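Local coordinates for spike protein P1 (Pseudoalteromonas phage pm2, PDB 2VVE), which serves as the receptor-binding spike at the fivefold vertices of the phage, its C-terminal part binding the receptor and its N-terminal part joining the capsid vertex, at residues S94-Y99 against F228-E233; N111-F116 against F205-E210; A36-P41 against G245-L250; R24-E29 against V78-S83. All blocks are in the same frame, centred on the assembly; numbering follows the deposited sequence.

Contact 1: residues S94-Y99 against F228-E233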
# COMPACT_ATOMS: atom_id res chain seq x y z
N SER A 94 36.43 4.39 6.45
CA SER A 94 37.69 5.10 6.55
C SER A 94 37.96 5.51 8.00
O SER A 94 39.11 5.73 8.38
CB SER A 94 37.71 6.33 5.63
OG SER A 94 36.69 7.23 5.97
N ALA A 95 36.89 5.60 8.80
CA ALA A 95 37.00 5.97 10.22
C ALA A 95 37.50 4.80 11.05
O ALA A 95 37.10 3.66 10.84
CB ALA A 95 35.66 6.43 10.75
N ARG A 96 38.38 5.10 12.01
CA ARG A 96 38.87 4.08 12.94
C ARG A 96 37.71 3.48 13.72
O ARG A 96 36.80 4.21 14.15
CB ARG A 96 39.88 4.70 13.90
CG ARG A 96 41.18 5.16 13.21
CD ARG A 96 41.86 6.30 13.95
NE ARG A 96 42.14 5.96 15.35
CZ ARG A 96 42.71 6.78 16.23
NH1 ARG A 96 43.10 8.01 15.89
NH2 ARG A 96 42.91 6.35 17.47
N ALA A 97 37.75 2.16 13.93
CA ALA A 97 36.69 1.47 14.66
C ALA A 97 36.82 1.76 16.16
O ALA A 97 37.93 1.99 16.65
CB ALA A 97 36.78 -0.02 14.42
N LYS A 98 35.71 1.72 16.88
CA LYS A 98 35.75 1.96 18.33
C LYS A 98 36.08 0.72 19.16
O LYS A 98 35.76 -0.42 18.77
CB LYS A 98 34.46 2.62 18.82
CG LYS A 98 34.25 3.99 18.18
CD LYS A 98 32.91 4.62 18.48
CE LYS A 98 32.90 6.03 17.89
NZ LYS A 98 31.67 6.81 18.18
N TYR A 99 36.75 0.95 20.30
CA TYR A 99 36.83 -0.07 21.34
C TYR A 99 35.44 -0.37 21.88
O TYR A 99 34.70 0.55 22.27
CB TYR A 99 37.69 0.41 22.51
CG TYR A 99 39.14 0.72 22.20
CD1 TYR A 99 40.07 -0.30 22.01
CD2 TYR A 99 39.59 2.04 22.16
CE1 TYR A 99 41.42 -0.01 21.77
CE2 TYR A 99 40.93 2.34 21.91
CZ TYR A 99 41.84 1.31 21.72
OH TYR A 99 43.16 1.58 21.47
N PHE A 228 43.08 1.59 17.25
CA PHE A 228 44.06 1.57 16.17
C PHE A 228 43.62 0.65 15.03
O PHE A 228 44.43 0.30 14.17
CB PHE A 228 45.41 1.13 16.71
CG PHE A 228 45.90 1.96 17.85
CD1 PHE A 228 46.39 3.25 17.64
CD2 PHE A 228 45.89 1.45 19.15
CE1 PHE A 228 46.85 4.02 18.71
CE2 PHE A 228 46.33 2.22 20.22
CZ PHE A 228 46.82 3.51 20.00
N THR A 229 42.34 0.28 15.01
CA THR A 229 41.83 -0.71 14.06
C THR A 229 40.79 -0.08 13.16
O THR A 229 39.90 0.61 13.64
CB THR A 229 41.20 -1.90 14.84
OG1 THR A 229 42.24 -2.56 15.59
CG2 THR A 229 40.53 -2.91 13.90
N THR A 230 40.92 -0.32 11.85
CA THR A 230 39.95 0.16 10.86
C THR A 230 39.43 -0.98 9.98
O THR A 230 40.22 -1.76 9.41
CB THR A 230 40.56 1.27 9.95
OG1 THR A 230 41.05 2.35 10.76
CG2 THR A 230 39.52 1.82 8.95
N PHE A 231 38.11 -1.07 9.86
CA PHE A 231 37.48 -2.06 8.97
C PHE A 231 37.38 -1.50 7.55
O PHE A 231 36.35 -0.99 7.12
CB PHE A 231 36.11 -2.51 9.49
CG PHE A 231 36.19 -3.35 10.74
CD1 PHE A 231 36.13 -4.73 10.67
CD2 PHE A 231 36.36 -2.74 11.98
CE1 PHE A 231 36.22 -5.51 11.83
CE2 PHE A 231 36.46 -3.51 13.15
CZ PHE A 231 36.38 -4.89 13.07
N ILE A 232 38.50 -1.59 6.82
CA ILE A 232 38.60 -1.06 5.46
C ILE A 232 37.43 -1.51 4.55
O ILE A 232 36.82 -0.69 3.84
CB ILE A 232 39.97 -1.45 4.84
CG1 ILE A 232 41.13 -0.82 5.65
CG2 ILE A 232 40.04 -1.08 3.36
CD1 ILE A 232 41.13 0.71 5.66
N GLU A 233 37.11 -2.80 4.60
CA GLU A 233 36.01 -3.37 3.84
C GLU A 233 35.40 -4.53 4.61
O GLU A 233 36.12 -5.36 5.14
CB GLU A 233 36.54 -3.86 2.48
CG GLU A 233 35.46 -4.25 1.48
CD GLU A 233 36.02 -5.02 0.30
OE1 GLU A 233 37.25 -5.29 0.26
OE2 GLU A 233 35.22 -5.38 -0.59
O HOH W 1 41.33 4.64 9.47
O HOH W 2 36.40 0.87 11.17
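A97 and T229 form the direct hydrogen bond between 94-99 and 228-233: A97 N lies 2.7 Å from T229 O, nearly along the C=O axis. Packing is closest around this bond. The A97 methyl CB sits 3.3 Å from T229 O and 3.7 Å from F231 CD2, meeting the F231 ring at its edge and in its plane. A single methyl suits a place between a carbonyl oxygen and a ring rim. Farther along, Y99 places OH 3.5 Å from F228 CE2; that hydroxyl is hydrogen-bonded to H221, whose ring meets both aromatics. The buried T229 OG1 is satisfied by E208 and H137.

Water fills in at the other end. T230 has OG1 anti to the carbonyl carbon (chi1 -56°), 3.5 Å from R96 CA, while its CG2 approaches A95 O. One water gives a hydrogen to S94 O and lies 2.6 Å from T230 OG1; another gives one to A95 O and accepts from F231 N. A β-branched residue with a hydroxyl serves both methyl packing and water here. The R96 side chain crosses T230 at about a right angle, and its guanidinium is held by S227 O and a salt bridge to D143.

F231 centres an inverse gamma turn, followed by a classic beta bulge of I232 and E233 opposite R134, irregularities of strand 229-236 in an antiparallel beta sheet.

Contact 2: residues N111-F116 against F205-E210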
# COMPACT_ATOMS: atom_id res chain seq x y z
N ASN A 111 26.34 4.81 21.92
CA ASN A 111 27.70 5.33 21.95
C ASN A 111 28.28 5.45 20.55
O ASN A 111 29.50 5.56 20.37
CB ASN A 111 28.56 4.46 22.85
CG ASN A 111 28.36 4.78 24.32
OD1 ASN A 111 28.89 5.78 24.82
ND2 ASN A 111 27.58 3.96 25.02
N ASN A 112 27.38 5.46 19.57
CA ASN A 112 27.72 5.70 18.17
C ASN A 112 28.75 4.75 17.58
O ASN A 112 29.66 5.18 16.88
CB ASN A 112 28.15 7.16 17.97
CG ASN A 112 26.99 8.13 18.16
OD1 ASN A 112 25.82 7.73 18.15
ND2 ASN A 112 27.31 9.40 18.34
N VAL A 113 28.60 3.45 17.88
CA VAL A 113 29.38 2.42 17.19
C VAL A 113 28.67 2.10 15.86
O VAL A 113 27.56 1.57 15.88
CB VAL A 113 29.55 1.14 18.07
CG1 VAL A 113 30.35 0.05 17.30
CG2 VAL A 113 30.20 1.48 19.42
N PRO A 114 29.29 2.44 14.71
CA PRO A 114 28.67 2.13 13.42
C PRO A 114 28.34 0.65 13.23
O PRO A 114 29.10 -0.23 13.64
CB PRO A 114 29.71 2.60 12.40
CG PRO A 114 30.40 3.73 13.10
CD PRO A 114 30.54 3.20 14.51
N PHE A 115 27.19 0.41 12.62
CA PHE A 115 26.73 -0.95 12.36
C PHE A 115 26.22 -1.09 10.93
O PHE A 115 26.05 -0.10 10.19
CB PHE A 115 25.62 -1.33 13.36
CG PHE A 115 24.39 -0.45 13.28
CD1 PHE A 115 23.44 -0.64 12.27
CD2 PHE A 115 24.21 0.58 14.20
CE1 PHE A 115 22.31 0.18 12.20
CE2 PHE A 115 23.09 1.41 14.14
CZ PHE A 115 22.14 1.21 13.13
N PHE A 116 25.96 -2.33 10.53
CA PHE A 116 25.22 -2.58 9.31
C PHE A 116 24.33 -3.79 9.58
O PHE A 116 24.59 -4.54 10.52
CB PHE A 116 26.16 -2.81 8.12
CG PHE A 116 27.00 -4.05 8.23
CD1 PHE A 116 26.54 -5.26 7.68
CD2 PHE A 116 28.23 -4.04 8.88
CE1 PHE A 116 27.30 -6.42 7.77
CE2 PHE A 116 28.99 -5.20 8.99
CZ PHE A 116 28.52 -6.39 8.44
N PHE A 205 27.99 -5.09 14.46
CA PHE A 205 28.90 -4.01 14.89
C PHE A 205 30.37 -4.46 14.73
O PHE A 205 30.86 -5.31 15.50
CB PHE A 205 28.66 -3.64 16.37
CG PHE A 205 27.27 -3.17 16.69
CD1 PHE A 205 27.00 -1.80 16.80
CD2 PHE A 205 26.24 -4.08 16.93
CE1 PHE A 205 25.72 -1.36 17.12
CE2 PHE A 205 24.95 -3.63 17.25
CZ PHE A 205 24.69 -2.28 17.34
N PRO A 206 31.07 -3.93 13.72
CA PRO A 206 32.51 -4.18 13.63
C PRO A 206 33.25 -3.37 14.71
O PRO A 206 33.16 -2.14 14.75
CB PRO A 206 32.87 -3.69 12.21
CG PRO A 206 31.56 -3.54 11.49
CD PRO A 206 30.59 -3.14 12.57
N VAL A 207 33.97 -4.08 15.58
CA VAL A 207 34.62 -3.45 16.74
C VAL A 207 36.03 -3.94 17.00
O VAL A 207 36.43 -5.02 16.53
CB VAL A 207 33.79 -3.69 18.05
CG1 VAL A 207 32.37 -3.18 17.90
CG2 VAL A 207 33.82 -5.16 18.46
N GLU A 208 36.78 -3.15 17.78
CA GLU A 208 38.02 -3.62 18.40
C GLU A 208 37.71 -4.08 19.83
O GLU A 208 37.16 -3.31 20.62
CB GLU A 208 39.06 -2.49 18.40
CG GLU A 208 40.39 -2.87 19.10
CD GLU A 208 40.99 -4.17 18.56
OE1 GLU A 208 41.38 -4.22 17.36
OE2 GLU A 208 41.07 -5.15 19.34
N THR A 209 38.06 -5.33 20.17
CA THR A 209 37.69 -5.90 21.49
C THR A 209 38.79 -5.75 22.54
O THR A 209 38.55 -5.99 23.73
CB THR A 209 37.31 -7.41 21.41
OG1 THR A 209 38.44 -8.18 20.99
CG2 THR A 209 36.14 -7.64 20.46
N GLU A 210 39.99 -5.41 22.10
CA GLU A 210 41.15 -5.39 22.98
C GLU A 210 41.54 -3.95 23.25
O GLU A 210 41.85 -3.20 22.32
CB GLU A 210 42.31 -6.18 22.36
CG GLU A 210 43.58 -6.27 23.20
CD GLU A 210 43.44 -7.19 24.40
OE1 GLU A 210 42.80 -8.25 24.27
OE2 GLU A 210 43.98 -6.84 25.47
O HOH W 3 31.81 -0.01 13.72
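F115 and F205 bring their CA atoms to within 4.5 Å, yet no hydrogen bond passes directly between 111-116, which leaves a helix, and the strand residues of 205-210.

Side chains carry the contact. F115 has CG between its backbone N and carbonyl carbon, the crowded position (chi1 61°), and its side chain runs beside that of F205, pointing the same way. Its CB lies over one face of the F205 ring, 3.9 Å from the centroid, as a CH-pi contact. The rings themselves form an offset edge-to-face pair, with the edge of F115 toward the face of F205, centroids 5.6 Å apart and planes at 62°. V113 O comes to the edge of the same F205 ring, so the flat phenyl is used on both face and rim. Compact V113 crosses F205 and V207 at about a right angle, its CG1 3.9 Å from V207 CG1 and also touching F205 CD1.

The prolines add rigid, apolar surface. P206 CG meets the edge of the F116 ring in its plane, 4.0 Å from CE2, and P206 CD is 3.4 Å from P114 O. The nitrogen of P206 has no hydrogen to give. One water joins the two carbonyls, donating to P114 O and to P206 O, each at 2.7 Å.

L108 of the helix packs on both V113 and F205. N112, with positive phi, is the C-prime residue of the Schellman motif ending helix 105-110, and F116 then enters strand 116-120, which pairs with 200-208: a helix-to-strand connection packed on an antiparallel beta sheet.

Contact 3: residues A36-P41 against G245-L250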
# COMPACT_ATOMS: atom_id res chain seq x y z
N ALA A 36 5.18 -19.19 -16.40
CA ALA A 36 5.94 -18.99 -15.17
C ALA A 36 5.38 -17.78 -14.42
O ALA A 36 5.19 -16.72 -15.01
CB ALA A 36 7.42 -18.80 -15.49
N SER A 37 5.06 -17.96 -13.14
CA SER A 37 4.72 -16.82 -12.28
C SER A 37 5.92 -16.56 -11.37
O SER A 37 6.36 -17.45 -10.64
CB SER A 37 3.44 -17.08 -11.46
OG SER A 37 2.83 -15.87 -10.99
N ILE A 38 6.42 -15.33 -11.40
CA ILE A 38 7.71 -14.98 -10.82
C ILE A 38 7.58 -13.79 -9.86
O ILE A 38 6.86 -12.83 -10.14
CB ILE A 38 8.71 -14.63 -11.95
CG1 ILE A 38 8.82 -15.77 -12.97
CG2 ILE A 38 10.09 -14.21 -11.38
CD1 ILE A 38 9.25 -15.34 -14.34
N LYS A 39 8.31 -13.85 -8.75
CA LYS A 39 8.41 -12.69 -7.86
C LYS A 39 9.86 -12.55 -7.43
O LYS A 39 10.45 -13.49 -6.90
CB LYS A 39 7.52 -12.80 -6.62
CG LYS A 39 7.54 -11.51 -5.74
CD LYS A 39 6.84 -11.69 -4.38
CE LYS A 39 5.34 -11.93 -4.56
NZ LYS A 39 4.62 -12.07 -3.26
N SER A 40 10.41 -11.36 -7.66
CA SER A 40 11.80 -11.05 -7.28
C SER A 40 11.80 -10.16 -6.04
O SER A 40 11.00 -9.23 -5.96
CB SER A 40 12.52 -10.35 -8.43
OG SER A 40 13.84 -9.96 -8.05
N PRO A 41 12.71 -10.42 -5.08
CA PRO A 41 12.77 -9.59 -3.89
C PRO A 41 13.50 -8.27 -4.13
O PRO A 41 13.54 -7.43 -3.24
CB PRO A 41 13.55 -10.46 -2.90
CG PRO A 41 14.50 -11.23 -3.77
CD PRO A 41 13.73 -11.50 -5.05
N GLY A 245 19.49 -12.16 -4.22
CA GLY A 245 18.22 -12.57 -3.70
C GLY A 245 17.79 -13.79 -4.45
O GLY A 245 18.45 -14.20 -5.43
N TYR A 246 16.70 -14.39 -4.00
CA TYR A 246 16.16 -15.56 -4.67
C TYR A 246 14.81 -15.20 -5.26
O TYR A 246 13.91 -14.77 -4.53
CB TYR A 246 16.07 -16.74 -3.70
CG TYR A 246 17.43 -17.18 -3.20
CD1 TYR A 246 18.04 -16.54 -2.12
CD2 TYR A 246 18.13 -18.20 -3.83
CE1 TYR A 246 19.31 -16.91 -1.67
CE2 TYR A 246 19.40 -18.60 -3.38
CZ TYR A 246 19.97 -17.95 -2.30
OH TYR A 246 21.22 -18.34 -1.88
N ALA A 247 14.69 -15.37 -6.57
CA ALA A 247 13.42 -15.18 -7.28
C ALA A 247 12.55 -16.40 -7.06
O ALA A 247 13.03 -17.53 -7.13
CB ALA A 247 13.66 -14.96 -8.77
N GLN A 248 11.28 -16.17 -6.75
CA GLN A 248 10.32 -17.24 -6.50
C GLN A 248 9.68 -17.60 -7.82
O GLN A 248 9.21 -16.71 -8.53
CB GLN A 248 9.24 -16.75 -5.51
CG GLN A 248 9.77 -16.30 -4.14
CD GLN A 248 10.43 -17.43 -3.38
OE1 GLN A 248 10.00 -18.58 -3.46
NE2 GLN A 248 11.50 -17.10 -2.63
N ILE A 249 9.66 -18.89 -8.17
CA ILE A 249 9.12 -19.34 -9.45
C ILE A 249 8.12 -20.45 -9.27
O ILE A 249 8.38 -21.44 -8.62
CB ILE A 249 10.23 -19.89 -10.42
CG1 ILE A 249 11.51 -19.05 -10.40
CG2 ILE A 249 9.66 -20.11 -11.86
CD1 ILE A 249 11.37 -17.63 -10.96
N LEU A 250 6.94 -20.25 -9.85
CA LEU A 250 5.99 -21.32 -10.07
C LEU A 250 5.92 -21.51 -11.58
O LEU A 250 5.55 -20.59 -12.32
CB LEU A 250 4.62 -20.95 -9.48
CG LEU A 250 3.55 -22.03 -9.73
CD1 LEU A 250 2.74 -22.24 -8.48
CD2 LEU A 250 2.67 -21.70 -10.92
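I38 and I249 meet through their torsions: chi2 of -67° in I249 turns CD1 toward the neighbouring strand, while chi1 of -55° in I38 sets CG1 beside the backbone N, with CG2 then anti to that N. The two branched chains lie side by side, pointing the same way, with I249 CD1 3.7 Å from I38 CG2 and equally near I38 CG1. This is a non-hydrogen-bonded antiparallel pair, and β-branched isoleucines suit it, covering the sheet with apolar surface that meets F15 and I17. Strands 33-39 and 245-253 adjoin in a four-stranded antiparallel sheet, so the C-terminal strand returns to the second jelly-roll domain.

The hydrogen-bonded pairs stand on either side. S37 N reaches L250 O at 2.8 Å, and L250 N returns to S37 O at 3.0 Å, almost straight at 175°. K39 N to Q248 O measures 3.0 Å, and Q248 N to K39 O 2.8 Å.

Regular pairing ends near P41, whose ring comes up against the other strand, CD 3.3 Å from Y246 O. G245 beside it adopts backbone angles that would press a CB against the preceding carbonyl oxygen, which explains a glycine here.

S37, K39, Q248 and L250 occupy the opposite face. S37 OG bonds to E69 and Q71, and Q248 to Q16 and E123. K39 NZ forms a salt bridge with E65 of the second subunit, and L250 packs on I46 of that subunit. The chemistry thus implies a two-sided sheet, with an apolar face turned into the domain and a largely polar one partly used between chains of this assembly.

Contact 4: residues R24-E29 against V78-S83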
# COMPACT_ATOMS: atom_id res chain seq x y z
N ARG A 24 22.09 -12.49 -17.06
CA ARG A 24 22.08 -13.94 -16.96
C ARG A 24 20.73 -14.45 -17.39
O ARG A 24 19.74 -13.73 -17.41
CB ARG A 24 22.36 -14.39 -15.51
CG ARG A 24 23.77 -14.06 -15.04
CD ARG A 24 24.04 -14.60 -13.66
NE ARG A 24 25.34 -14.13 -13.16
CZ ARG A 24 26.32 -14.93 -12.74
NH1 ARG A 24 26.15 -16.25 -12.75
NH2 ARG A 24 27.46 -14.41 -12.29
N GLU A 25 20.68 -15.73 -17.73
CA GLU A 25 19.42 -16.33 -18.12
C GLU A 25 18.54 -16.59 -16.89
O GLU A 25 19.01 -17.13 -15.89
CB GLU A 25 19.71 -17.64 -18.85
CG GLU A 25 18.52 -18.19 -19.57
CD GLU A 25 18.88 -19.38 -20.41
OE1 GLU A 25 19.20 -20.43 -19.81
OE2 GLU A 25 18.81 -19.27 -21.65
N LEU A 26 17.28 -16.18 -16.96
CA LEU A 26 16.31 -16.46 -15.91
C LEU A 26 15.64 -17.80 -16.18
O LEU A 26 15.49 -18.63 -15.28
CB LEU A 26 15.26 -15.35 -15.83
CG LEU A 26 14.23 -15.51 -14.71
CD1 LEU A 26 14.87 -15.17 -13.37
CD2 LEU A 26 13.02 -14.65 -15.00
N LEU A 27 15.21 -17.99 -17.42
CA LEU A 27 14.63 -19.26 -17.88
C LEU A 27 15.25 -19.69 -19.20
O LEU A 27 15.48 -18.85 -20.08
CB LEU A 27 13.12 -19.10 -18.10
CG LEU A 27 12.31 -18.60 -16.92
CD1 LEU A 27 10.96 -18.09 -17.41
CD2 LEU A 27 12.17 -19.68 -15.85
N PRO A 28 15.50 -21.01 -19.36
CA PRO A 28 16.06 -21.51 -20.60
C PRO A 28 14.96 -21.75 -21.64
O PRO A 28 13.77 -21.77 -21.29
CB PRO A 28 16.71 -22.84 -20.17
CG PRO A 28 15.81 -23.34 -19.06
CD PRO A 28 15.24 -22.10 -18.39
N GLU A 29 15.33 -21.92 -22.90
CA GLU A 29 14.36 -22.40 -23.89
C GLU A 29 13.94 -23.81 -23.46
O GLU A 29 14.79 -24.68 -23.22
CB GLU A 29 14.91 -22.41 -25.31
CG GLU A 29 13.85 -22.81 -26.36
CD GLU A 29 14.31 -22.62 -27.79
OE1 GLU A 29 14.94 -21.59 -28.09
OE2 GLU A 29 14.01 -23.51 -28.62
N VAL A 78 14.73 -16.39 -21.52
CA VAL A 78 14.40 -15.10 -20.91
C VAL A 78 15.60 -14.71 -20.04
O VAL A 78 16.08 -15.52 -19.25
CB VAL A 78 13.11 -15.17 -20.06
CG1 VAL A 78 12.80 -13.79 -19.43
CG2 VAL A 78 11.91 -15.61 -20.92
N ASN A 79 16.07 -13.48 -20.21
CA ASN A 79 17.22 -12.95 -19.44
C ASN A 79 16.83 -11.98 -18.35
O ASN A 79 15.82 -11.29 -18.47
CB ASN A 79 18.18 -12.25 -20.40
CG ASN A 79 18.88 -13.22 -21.33
OD1 ASN A 79 19.33 -14.28 -20.91
ND2 ASN A 79 18.97 -12.87 -22.62
N TYR A 80 17.65 -11.90 -17.30
CA TYR A 80 17.45 -10.92 -16.25
C TYR A 80 18.73 -10.12 -15.98
O TYR A 80 19.83 -10.55 -16.34
CB TYR A 80 16.94 -11.58 -14.94
CG TYR A 80 18.02 -12.34 -14.18
CD1 TYR A 80 18.21 -13.70 -14.39
CD2 TYR A 80 18.83 -11.70 -13.25
CE1 TYR A 80 19.20 -14.42 -13.69
CE2 TYR A 80 19.85 -12.40 -12.54
CZ TYR A 80 20.01 -13.76 -12.78
OH TYR A 80 20.99 -14.48 -12.12
N TRP A 81 18.56 -8.96 -15.35
CA TRP A 81 19.65 -8.21 -14.73
C TRP A 81 19.15 -7.58 -13.43
O TRP A 81 18.04 -7.03 -13.39
CB TRP A 81 20.14 -7.11 -15.68
CG TRP A 81 21.32 -6.32 -15.14
CD1 TRP A 81 22.64 -6.55 -15.41
CD2 TRP A 81 21.28 -5.19 -14.26
NE1 TRP A 81 23.43 -5.63 -14.74
CE2 TRP A 81 22.61 -4.78 -14.03
CE3 TRP A 81 20.24 -4.48 -13.63
CZ2 TRP A 81 22.94 -3.70 -13.21
CZ3 TRP A 81 20.57 -3.40 -12.81
CH2 TRP A 81 21.91 -3.02 -12.61
N VAL A 82 19.96 -7.67 -12.37
CA VAL A 82 19.64 -7.01 -11.10
C VAL A 82 20.79 -6.15 -10.58
O VAL A 82 20.58 -5.20 -9.84
CB VAL A 82 19.21 -8.01 -9.98
CG1 VAL A 82 17.89 -8.69 -10.33
CG2 VAL A 82 20.31 -9.04 -9.68
N SER A 83 22.02 -6.50 -10.97
CA SER A 83 23.20 -5.91 -10.35
C SER A 83 24.48 -6.25 -11.11
O SER A 83 24.56 -7.30 -11.72
CB SER A 83 23.32 -6.40 -8.90
OG SER A 83 24.51 -5.93 -8.32
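R24 and Y80 begin an antiparallel pairing that is broken by a classic beta bulge: L26 and L27 both face V78, in a sheet of the jelly-roll domain.

Backbone hydrogen bonds set the register. R24 N binds Y80 O at 3.1 Å, and Y80 N binds R24 O at 2.8 Å. At the bulge V78 O is gripped twice, by L26 N at 2.7 Å and by L27 N at 3.2 Å, and V78 N answers to L27 O at 2.9 Å. The chain also turns a corner at L26, consistent with the extra residue of the bulge.

Apolar contacts follow. L26 CB meets the edge of the Y80 ring, 3.7 Å from CD1, the two side chains crossing at about a right angle, and L26 also packs on I38 and I46. L27 and V78 face the same side, their CB atoms in van der Waals range; V78 packs further on I46 and on V12 of the third subunit. Leucine and valine suit these buried places.

Polar ends go to other partners: E25 to S77, N79 ND2 to G48 O, and R24 NH2 to D21 in a salt bridge. The flat, amphipathic Y80 bridges the two environments. With chi1 at 75° its CG sits between backbone N and carbonyl carbon, and the ring runs beside the R24 chain in the same direction, its plane 24° from the guanidinium. Y80 OH bonds to R20 N, and the aliphatic stem of R24 brings CD to 3.4 Å from that hydroxyl oxygen.

The four contacts form two groups. Contacts 1 and 2 adjoin, their centres 9 Å apart, joined by K98 NZ to N112 O. Contacts 3 and 4 lie about 36 to 39 Å from them, centre to centre, on the opposite side of the chain's centre. Contact 2 is the most buried by share of its residues and the one with a ring-to-ring pair across its segments; contacts 1, 3 and 4 mix buried and exposed residues. Loops meet strands in contacts 1 and 2, with water and side chains doing much of the work, whereas contacts 3 and 4 rest on strand pairing, regular in one and bulged in the other. A36 CB against L27 CD1 links those two sheets.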